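Local coordinates for protein glutathione S-transferase (Burkholderia glumae, PDB 4ISD) that binds glutathione and, as a member of the glutathione S-transferase family, probably conjugates it through its thiol to electrophilic substrates, at residues A[153-158]-A[189-194]. Residues are numbered along the deposited sequence; the frame is centred on the assembly and turned at random.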
loop_
_atom_site.group_PDB
_atom_site.type_symbol
_atom_site.label_atom_id
_atom_site.label_comp_id
_atom_site.label_asym_id
_atom_site.label_seq_id
_atom_site.Cartn_x
_atom_site.Cartn_y
_atom_site.Cartn_z
ATOM N N ARG A 153 -8.798 16.502 11.075
ATOM C CA ARG A 153 -9.198 17.010 9.759
ATOM C C ARG A 153 -10.235 16.129 9.028
ATOM O O ARG A 153 -11.076 16.648 8.297
ATOM C CB ARG A 153 -7.964 17.244 8.868
ATOM N N LEU A 154 -10.175 14.812 9.229
ATOM C CA LEU A 154 -10.958 13.862 8.431
ATOM C C LEU A 154 -12.208 13.352 9.125
ATOM O O LEU A 154 -13.146 12.903 8.469
ATOM C CB LEU A 154 -10.105 12.642 8.069
ATOM C CG LEU A 154 -8.816 12.820 7.276
ATOM C CD1 LEU A 154 -8.140 11.462 7.118
ATOM C CD2 LEU A 154 -9.089 13.448 5.919
ATOM N N ILE A 155 -12.210 13.382 10.452
ATOM C CA ILE A 155 -13.360 12.912 11.215
ATOM C C ILE A 155 -14.321 14.042 11.576
ATOM O O ILE A 155 -13.910 15.065 12.126
ATOM C CB ILE A 155 -12.918 12.213 12.497
ATOM C CG1 ILE A 155 -12.020 11.031 12.154
ATOM C CG2 ILE A 155 -14.139 11.768 13.307
ATOM C CD1 ILE A 155 -11.207 10.516 13.326
ATOM N N ASP A 156 -15.597 13.857 11.256
ATOM C CA ASP A 156 -16.623 14.825 11.637
ATOM C C ASP A 156 -17.848 14.090 12.191
ATOM O O ASP A 156 -18.202 13.021 11.700
ATOM C CB ASP A 156 -17.020 15.705 10.448
ATOM C CG ASP A 156 -17.585 17.057 10.885
ATOM O OD1 ASP A 156 -16.995 17.693 11.789
ATOM O OD2 ASP A 156 -18.622 17.487 10.329
ATOM N N ASP A 157 -18.494 14.644 13.212
ATOM C CA ASP A 157 -19.670 13.975 13.776
ATOM C C ASP A 157 -20.811 13.802 12.760
ATOM O O ASP A 157 -21.577 12.845 12.852
ATOM C CB ASP A 157 -20.130 14.623 15.090
ATOM C CG ASP A 157 -19.292 14.167 16.287
ATOM O OD1 ASP A 157 -18.842 13.006 16.263
ATOM O OD2 ASP A 157 -19.064 14.945 17.242
ATOM N N GLU A 158 -20.876 14.674 11.753
ATOM C CA GLU A 158 -21.891 14.547 10.702
ATOM C C GLU A 158 -21.626 13.434 9.679
ATOM O O GLU A 158 -22.487 13.154 8.849
ATOM C CB GLU A 158 -22.067 15.866 9.945
ATOM C CG GLU A 158 -22.382 17.075 10.801
ATOM C CD GLU A 158 -22.702 18.292 9.960
ATOM O OE1 GLU A 158 -22.869 18.137 8.731
ATOM O OE2 GLU A 158 -22.793 19.404 10.525
ATOM N N PRO A 189 -12.967 14.476 21.485
ATOM C CA PRO A 189 -13.939 13.394 21.684
ATOM C C PRO A 189 -14.586 12.922 20.378
ATOM O O PRO A 189 -14.915 11.737 20.273
ATOM C CB PRO A 189 -14.980 14.005 22.646
ATOM C CG PRO A 189 -14.694 15.471 22.667
ATOM C CD PRO A 189 -13.237 15.627 22.360
ATOM N N LYS A 190 -14.725 13.814 19.395
ATOM C CA LYS A 190 -15.225 13.415 18.078
ATOM C C LYS A 190 -14.429 12.272 17.444
ATOM O O LYS A 190 -14.979 11.523 16.632
ATOM C CB LYS A 190 -15.274 14.585 17.102
ATOM C CG LYS A 190 -13.935 14.930 16.463
ATOM C CD LYS A 190 -14.126 15.979 15.375
ATOM C CE LYS A 190 -12.816 16.427 14.768
ATOM N NZ LYS A 190 -13.080 17.112 13.463
ATOM N N VAL A 191 -13.148 12.125 17.791
ATOM C CA VAL A 191 -12.408 10.987 17.256
ATOM C C VAL A 191 -12.569 9.752 18.134
ATOM O O VAL A 191 -12.549 8.629 17.636
ATOM C CB VAL A 191 -10.912 11.292 16.927
ATOM C CG1 VAL A 191 -10.625 12.787 16.969
ATOM C CG2 VAL A 191 -9.971 10.497 17.820
ATOM N N LEU A 192 -12.745 9.963 19.433
ATOM C CA LEU A 192 -13.116 8.876 20.331
ATOM C C LEU A 192 -14.407 8.223 19.850
ATOM O O LEU A 192 -14.525 6.995 19.840
ATOM C CB LEU A 192 -13.309 9.398 21.756
ATOM C CG LEU A 192 -12.035 9.902 22.435
ATOM C CD1 LEU A 192 -12.342 10.341 23.865
ATOM C CD2 LEU A 192 -10.904 8.850 22.385
ATOM N N ARG A 193 -15.367 9.051 19.439
ATOM C CA ARG A 193 -16.663 8.556 18.983
ATOM C C ARG A 193 -16.521 7.742 17.701
ATOM O O ARG A 193 -17.046 6.635 17.597
ATOM C CB ARG A 193 -17.641 9.716 18.789
ATOM C CG ARG A 193 -18.203 10.265 20.110
ATOM C CD ARG A 193 -19.319 11.275 19.884
ATOM N NE ARG A 193 -18.812 12.605 19.551
ATOM C CZ ARG A 193 -18.454 13.514 20.458
ATOM N NH1 ARG A 193 -18.530 13.228 21.752
ATOM N NH2 ARG A 193 -18.023 14.711 20.080
ATOM N N TYR A 194 -15.793 8.302 16.744
ATOM C CA TYR A 194 -15.445 7.623 15.508
ATOM C C TYR A 194 -14.866 6.229 15.778
ATOM O O TYR A 194 -15.370 5.221 15.255
ATOM C CB TYR A 194 -14.451 8.477 14.728
ATOM C CG TYR A 194 -13.894 7.813 13.500
ATOM C CD1 TYR A 194 -14.555 7.898 12.284
ATOM C CD2 TYR A 194 -12.688 7.124 13.547
ATOM C CE1 TYR A 194 -14.046 7.298 11.152
ATOM C CE2 TYR A 194 -12.163 6.521 12.421
ATOM C CZ TYR A 194 -12.848 6.611 11.225
ATOM O OH TYR A 194 -12.333 6.013 10.098
#
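Where helix 139-154 ends in the all-helical C-terminal domain of this glutathione transferase, the chain turns into a loop that lies against the N-terminal part of helix 189-199. The apolar part belongs to Ile155, the first residue to leave helical geometry. CG1 lies beside the backbone N and CG2 anti to it, so the two branches of the beta-branched side chain meet different atoms: CG1 sits over one face of the Tyr194 ring in a CH-pi contact, 4.1 Å from the centroid, and CG2 rests on Tyr194 CB. CD1, over the same face, also reaches Val191 CB at 3.7 Å. Phe173 and Leu177 of helix 168-177 also touch Ile155, and the Tyr194 hydroxyl turns to Asp170, so a phenol suits a place that needs a flat apolar face and a polar tip.

Lys190 supplies the polar link to the helix end. Its chain, extended beyond CG, carries NZ to Ile155 O at 2.6 Å, nearly along the C=O axis (175°). The same ammonium bonds Asp152 O, joining a last-turn carbonyl to one just past the helix.

Farther out, Asp157 and Arg193 form a salt bridge. Asp157 OD2 offers its syn lone pair to Arg193 NH2 at 3.0 Å, whereas the bonds from NE to both carboxylate oxygens are weak; the planes stand 48° apart, and the Arg193 side chain bends at chi3 (-80°), turning its NE and NH2 edge toward Asp157.

Positive charge beside the carbonyl end of a helix dipole should be favourable; Asp156 OD1, beyond salt-bridge distance of Lys190 NZ (4.3 Å), may further favour the protonated amine. The contact thus grades from buried Ile155 to an exposed ion pair.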